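Local atomic coordinates of enoyl-CoA hydratase (Mycobacterium avium subsp. paratuberculosis, PDB entry 4LK5), a protein that probably catalyses the addition of water to the double bond of enoyl-CoA thioesters, as a member of the crotonase-like enoyl-CoA hydratase/isomerase family. Residues S58-V61 with P62-T65; M71-A74 with A75-E79. All coordinates share one frame; numbering follows the deposited sequence.

Contact 1 of 2, residues S58-V61 with P62-T65; sequences SLTV and PVIT
Thr60 and Val63 meet where the loop turns into helix 61-76. From CB, which lies 3.9 Å from CD of Pro62, the Thr60 side chain runs to OG1; the first torsion of 64° sets this oxygen between its own backbone N and carbonyl carbon, facing the first turn. There OG1 passes CG of Pro62 at 3.4 Å and accepts a weak but fairly straight bond from Val63 N (3.3 Å, 165°). Thr60 sits at the N-cap position, and this is its capping bond, at the start of the helix that links strands 45-50 and 82-87 of the crotonase-like fold. The first regular i to i+4 bonds of the helix follow: Ile64 N reaches Thr60 O at 3.0 Å, and Thr65 N bonds to Val61 O at 2.8 Å. OG1 of Thr65 also lies near Val61 O, but its hydrogen bond to Glu117 on helix 113-127 competes for the same proton. On the buried side, CD2 of Leu59 meets CG1 of Val63 at 3.7 Å, the two side chains at about a right angle, while Leu59 CB rests 3.9 Å from Ile64 CG1. Ile64 in turn packs on Ile114 and Ile118 of helix 113-127.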
ATOM      1  N   SER C  58     -10.311   0.541 -28.231  1.00 50.78           N
ATOM      2  CA  SER C  58      -9.667   1.905 -28.202  1.00 51.99           C
ATOM      3  C   SER C  58     -10.652   2.938 -27.700  1.00 45.00           C
ATOM      4  O   SER C  58     -11.825   2.702 -27.747  1.00 41.60           O
ATOM      5  CB  SER C  58      -9.249   2.411 -29.611  1.00 51.02           C
ATOM      6  OG  SER C  58      -8.094   1.794 -30.120  1.00 56.08           O
ATOM      7  N   LEU C  59     -10.176   4.099 -27.270  1.00 43.62           N
ATOM      8  CA  LEU C  59     -11.073   5.119 -26.740  1.00 44.21           C
ATOM      9  C   LEU C  59     -10.944   6.437 -27.495  1.00 44.23           C
ATOM     10  O   LEU C  59      -9.868   7.019 -27.551  1.00 49.94           O
ATOM     11  CB  LEU C  59     -10.792   5.312 -25.243  1.00 46.25           C
ATOM     12  CG  LEU C  59     -11.193   4.187 -24.290  1.00 45.34           C
ATOM     13  CD1 LEU C  59     -10.929   4.528 -22.823  1.00 48.95           C
ATOM     14  CD2 LEU C  59     -12.654   3.891 -24.466  1.00 45.41           C
ATOM     15  N   THR C  60     -12.039   6.883 -28.103  1.00 48.17           N
ATOM     16  CA  THR C  60     -12.104   8.194 -28.726  1.00 46.41           C
ATOM     17  C   THR C  60     -12.733   9.097 -27.716  1.00 50.47           C
ATOM     18  O   THR C  60     -13.278   8.627 -26.709  1.00 53.71           O
ATOM     19  CB  THR C  60     -13.079   8.221 -29.900  1.00 48.99           C
ATOM     20  OG1 THR C  60     -14.407   7.968 -29.403  1.00 55.39           O
ATOM     21  CG2 THR C  60     -12.703   7.202 -30.949  1.00 52.36           C
ATOM     22  N   VAL C  61     -12.745  10.387 -28.015  1.00 51.81           N
ATOM     23  CA  VAL C  61     -13.318  11.354 -27.105  1.00 51.89           C
ATOM     24  C   VAL C  61     -14.829  11.189 -26.931  1.00 57.15           C
ATOM     25  O   VAL C  61     -15.302  11.151 -25.795  1.00 57.04           O
ATOM     26  CB  VAL C  61     -12.944  12.773 -27.523  1.00 54.10           C
ATOM     27  CG1 VAL C  61     -13.451  13.776 -26.503  1.00 56.45           C
ATOM     28  CG2 VAL C  61     -11.431  12.873 -27.645  1.00 56.30           C
ATOM     29  N   PRO C  62     -15.596  11.111 -28.047  1.00 63.49           N
ATOM     30  CA  PRO C  62     -17.044  10.862 -27.907  1.00 60.00           C
ATOM     31  C   PRO C  62     -17.372   9.714 -26.941  1.00 55.94           C
ATOM     32  O   PRO C  62     -18.255   9.840 -26.093  1.00 55.33           O
ATOM     33  CB  PRO C  62     -17.487  10.497 -29.335  1.00 63.30           C
ATOM     34  CG  PRO C  62     -16.287  10.725 -30.234  1.00 63.85           C
ATOM     35  CD  PRO C  62     -15.241  11.447 -29.441  1.00 61.56           C
ATOM     36  N   VAL C  63     -16.638   8.618 -27.059  1.00 50.42           N
ATOM     37  CA  VAL C  63     -16.857   7.441 -26.214  1.00 51.81           C
ATOM     38  C   VAL C  63     -16.444   7.615 -24.746  1.00 49.46           C
ATOM     39  O   VAL C  63     -17.174   7.173 -23.849  1.00 53.71           O
ATOM     40  CB  VAL C  63     -16.171   6.197 -26.822  1.00 54.08           C
ATOM     41  CG1 VAL C  63     -15.819   5.163 -25.771  1.00 53.45           C
ATOM     42  CG2 VAL C  63     -17.086   5.571 -27.863  1.00 56.28           C
ATOM     43  N   ILE C  64     -15.290   8.231 -24.507  1.00 43.82           N
ATOM     44  CA  ILE C  64     -14.867   8.575 -23.158  1.00 43.80           C
ATOM     45  C   ILE C  64     -15.932   9.468 -22.545  1.00 42.28           C
ATOM     46  O   ILE C  64     -16.326   9.261 -21.400  1.00 43.35           O
ATOM     47  CB  ILE C  64     -13.484   9.286 -23.134  1.00 46.96           C
ATOM     48  CG1 ILE C  64     -12.347   8.291 -23.317  1.00 51.49           C
ATOM     49  CG2 ILE C  64     -13.221   9.976 -21.806  1.00 51.36           C
ATOM     50  CD1 ILE C  64     -11.057   8.926 -23.829  1.00 53.72           C
ATOM     51  N   THR C  65     -16.380  10.476 -23.292  1.00 43.13           N
ATOM     52  CA  THR C  65     -17.492  11.343 -22.851  1.00 44.93           C
ATOM     53  C   THR C  65     -18.746  10.546 -22.495  1.00 42.90           C
ATOM     54  O   THR C  65     -19.491  10.916 -21.589  1.00 42.46           O
ATOM     55  CB  THR C  65     -17.821  12.419 -23.920  1.00 46.32           C
ATOM     56  OG1 THR C  65     -16.676  13.280 -24.080  1.00 47.26           O
ATOM     57  CG2 THR C  65     -19.107  13.272 -23.525  1.00 43.21           C
TER

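Contact 2 of 2, residues M71-A74 with A75-E79; sequences MEYA and ATDPE
Tyr73 O accepts from Thr76 N and, weakly, from Asp77 N in the last turn of helix 61-76. Regular i to i+4 bonding is weak here, since Ala75 N is also only weakly bonded to Met71 O. Shorter i to i+3 bonds appear beside these, from Ala75 N to Glu72 O at 3.1 Å and from Thr76 N to Tyr73 O at 3.1 Å. In the latter the donor stands 53° out of the carbonyl plane, away from a lone pair.

The hydroxyl of Thr76 uses the same acceptor differently. A first torsion of 74° swings OG1 back along the helix, and it donates to Tyr73 O at 2.9 Å in the carbonyl plane, on a lone pair. Tyr73 O is therefore gripped by both the amide and the hydroxyl of one residue. The Tyr73 ring starts out away from the 75-79 segment, yet its phenol extends along the helix to the Asp77 carboxylate, with the two planes 60° apart. OH is modelled 2.3 Å from Asp77 OD2, too short for its exact length to be trusted. OD1, the other carboxylate oxygen, accepts a weak bond from Glu79 N at 3.0 Å.

Elsewhere on this turn, Glu72 forms a salt bridge with Arg120 of helix 113-127, and selenomethionine Met71 packs against Val48 and Ile85 of the sheet. The bonding thus shifts from i to i+4 toward i to i+3, a 3-10-like tightening, where the crossover helix of the beta-alpha-beta unit of strands 45-50 and 82-87 leads toward its second strand.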
HETATM    1  N   MSE C  71     -21.668   7.111 -16.221  1.00 41.09           N
HETATM    2  CA  MSE C  71     -21.340   6.927 -14.799  1.00 44.19           C
HETATM    3  C   MSE C  71     -22.036   8.004 -13.982  1.00 43.11           C
HETATM    4  O   MSE C  71     -22.624   7.720 -12.942  1.00 39.05           O
HETATM    5  CB  MSE C  71     -19.843   6.924 -14.528  1.00 44.32           C
HETATM    6  CG  MSE C  71     -19.158   5.773 -15.224  1.00 44.39           C
HETATM    7 SE   MSE C  71     -19.791   4.076 -14.474  1.00 45.02          SE
HETATM    8  CE  MSE C  71     -19.162   2.984 -15.958  1.00 42.54           C
ATOM      9  N   GLU C  72     -22.017   9.247 -14.452  1.00 46.73           N
ATOM     10  CA  GLU C  72     -22.770  10.290 -13.741  1.00 54.23           C
ATOM     11  C   GLU C  72     -24.282   9.971 -13.678  1.00 54.26           C
ATOM     12  O   GLU C  72     -24.881  10.035 -12.593  1.00 55.35           O
ATOM     13  CB  GLU C  72     -22.519  11.664 -14.343  1.00 57.68           C
ATOM     14  CG  GLU C  72     -21.109  12.173 -14.091  1.00 57.37           C
ATOM     15  CD  GLU C  72     -20.906  13.555 -14.667  1.00 57.34           C
ATOM     16  OE1 GLU C  72     -21.616  13.893 -15.639  1.00 60.72           O
ATOM     17  OE2 GLU C  72     -20.041  14.296 -14.162  1.00 62.22           O
ATOM     18  N   TYR C  73     -24.880   9.580 -14.810  1.00 52.97           N
ATOM     19  CA  TYR C  73     -26.301   9.197 -14.822  1.00 55.32           C
ATOM     20  C   TYR C  73     -26.640   8.139 -13.764  1.00 53.66           C
ATOM     21  O   TYR C  73     -27.646   8.230 -13.063  1.00 59.69           O
ATOM     22  CB  TYR C  73     -26.729   8.659 -16.191  1.00 55.51           C
ATOM     23  CG  TYR C  73     -28.131   8.169 -16.134  1.00 58.17           C
ATOM     24  CD1 TYR C  73     -29.190   9.082 -15.967  1.00 63.70           C
ATOM     25  CD2 TYR C  73     -28.420   6.807 -16.168  1.00 57.03           C
ATOM     26  CE1 TYR C  73     -30.497   8.647 -15.867  1.00 64.10           C
ATOM     27  CE2 TYR C  73     -29.730   6.356 -16.082  1.00 60.79           C
ATOM     28  CZ  TYR C  73     -30.765   7.277 -15.926  1.00 67.86           C
ATOM     29  OH  TYR C  73     -32.072   6.837 -15.823  1.00 70.99           O
ATOM     30  N   ALA C  74     -25.778   7.139 -13.655  1.00 51.52           N
ATOM     31  CA  ALA C  74     -26.009   6.014 -12.776  1.00 48.72           C
ATOM     32  C   ALA C  74     -25.984   6.352 -11.283  1.00 51.59           C
ATOM     33  O   ALA C  74     -26.453   5.550 -10.464  1.00 53.92           O
ATOM     34  CB  ALA C  74     -24.994   4.935 -13.085  1.00 49.73           C
ATOM     35  N   ALA C  75     -25.425   7.508 -10.918  1.00 50.25           N
ATOM     36  CA  ALA C  75     -25.441   7.951  -9.522  1.00 51.44           C
ATOM     37  C   ALA C  75     -26.807   8.466  -9.110  1.00 54.61           C
ATOM     38  O   ALA C  75     -27.139   8.408  -7.929  1.00 54.55           O
ATOM     39  CB  ALA C  75     -24.395   9.030  -9.284  1.00 51.21           C
ATOM     40  N   THR C  76     -27.577   8.985 -10.078  1.00 60.74           N
ATOM     41  CA  THR C  76     -28.908   9.572  -9.819  1.00 61.68           C
ATOM     42  C   THR C  76     -29.977   8.478  -9.761  1.00 66.52           C
ATOM     43  O   THR C  76     -30.855   8.489  -8.905  1.00 64.10           O
ATOM     44  CB  THR C  76     -29.325  10.641 -10.892  1.00 62.17           C
ATOM     45  OG1 THR C  76     -29.687  10.031 -12.155  1.00 60.10           O
ATOM     46  CG2 THR C  76     -28.212  11.658 -11.118  1.00 59.57           C
ATOM     47  N   ASP C  77     -29.868   7.513 -10.666  1.00 71.29           N
ATOM     48  CA  ASP C  77     -30.959   6.581 -10.943  1.00 74.22           C
ATOM     49  C   ASP C  77     -31.171   5.520  -9.839  1.00 71.13           C
ATOM     50  O   ASP C  77     -30.325   4.640  -9.652  1.00 64.89           O
ATOM     51  CB  ASP C  77     -30.715   5.909 -12.303  1.00 73.42           C
ATOM     52  CG  ASP C  77     -31.949   5.238 -12.838  1.00 76.09           C
ATOM     53  OD1 ASP C  77     -32.374   4.233 -12.228  1.00 70.42           O
ATOM     54  OD2 ASP C  77     -32.501   5.730 -13.846  1.00 76.80           O
ATOM     55  N   PRO C  78     -32.334   5.565  -9.154  1.00 70.70           N
ATOM     56  CA  PRO C  78     -32.534   4.710  -7.973  1.00 63.98           C
ATOM     57  C   PRO C  78     -32.682   3.221  -8.311  1.00 65.40           C
ATOM     58  O   PRO C  78     -32.492   2.381  -7.426  1.00 63.72           O
ATOM     59  CB  PRO C  78     -33.817   5.264  -7.345  1.00 62.40           C
ATOM     60  CG  PRO C  78     -34.551   5.939  -8.472  1.00 64.71           C
ATOM     61  CD  PRO C  78     -33.599   6.179  -9.616  1.00 64.72           C
ATOM     62  N   GLU C  79     -32.991   2.906  -9.575  1.00 60.57           N
ATOM     63  CA  GLU C  79     -33.004   1.517 -10.076  1.00 60.95           C
ATOM     64  C   GLU C  79     -31.645   0.806 -10.142  1.00 60.94           C
ATOM     65  O   GLU C  79     -31.593  -0.443 -10.266  1.00 57.58           O
ATOM     66  CB  GLU C  79     -33.648   1.447 -11.486  1.00 62.60           C
ATOM     67  CG  GLU C  79     -35.152   1.686 -11.489  1.00 62.21           C
ATOM     68  CD  GLU C  79     -35.813   0.867 -10.398  1.00 64.91           C
ATOM     69  OE1 GLU C  79     -35.860  -0.383 -10.549  1.00 63.95           O
ATOM     70  OE2 GLU C  79     -36.221   1.469  -9.370  1.00 63.76           O
TER

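Following the chain from the N terminus, strand 45-50 leads to contact 1, where the loop at 58-60 runs into the first turn of helix 61-76; contact 2, at residues 71-79, covers the last turn of that helix and the loop leading toward strand 82-87. Each closes a short turn between adjoining segments, and the first closes before the second opens, so they stand in series and neither nest nor cross. Their centres lie 20 Å apart, and their nearest atoms are about 7 Å apart without touching. Both face helix 113-127, contact 1 through Ile64 and contact 2 through Met71. Together they delimit the helical crossover between two parallel strands of the sheet and tie both its ends to one neighbouring helix.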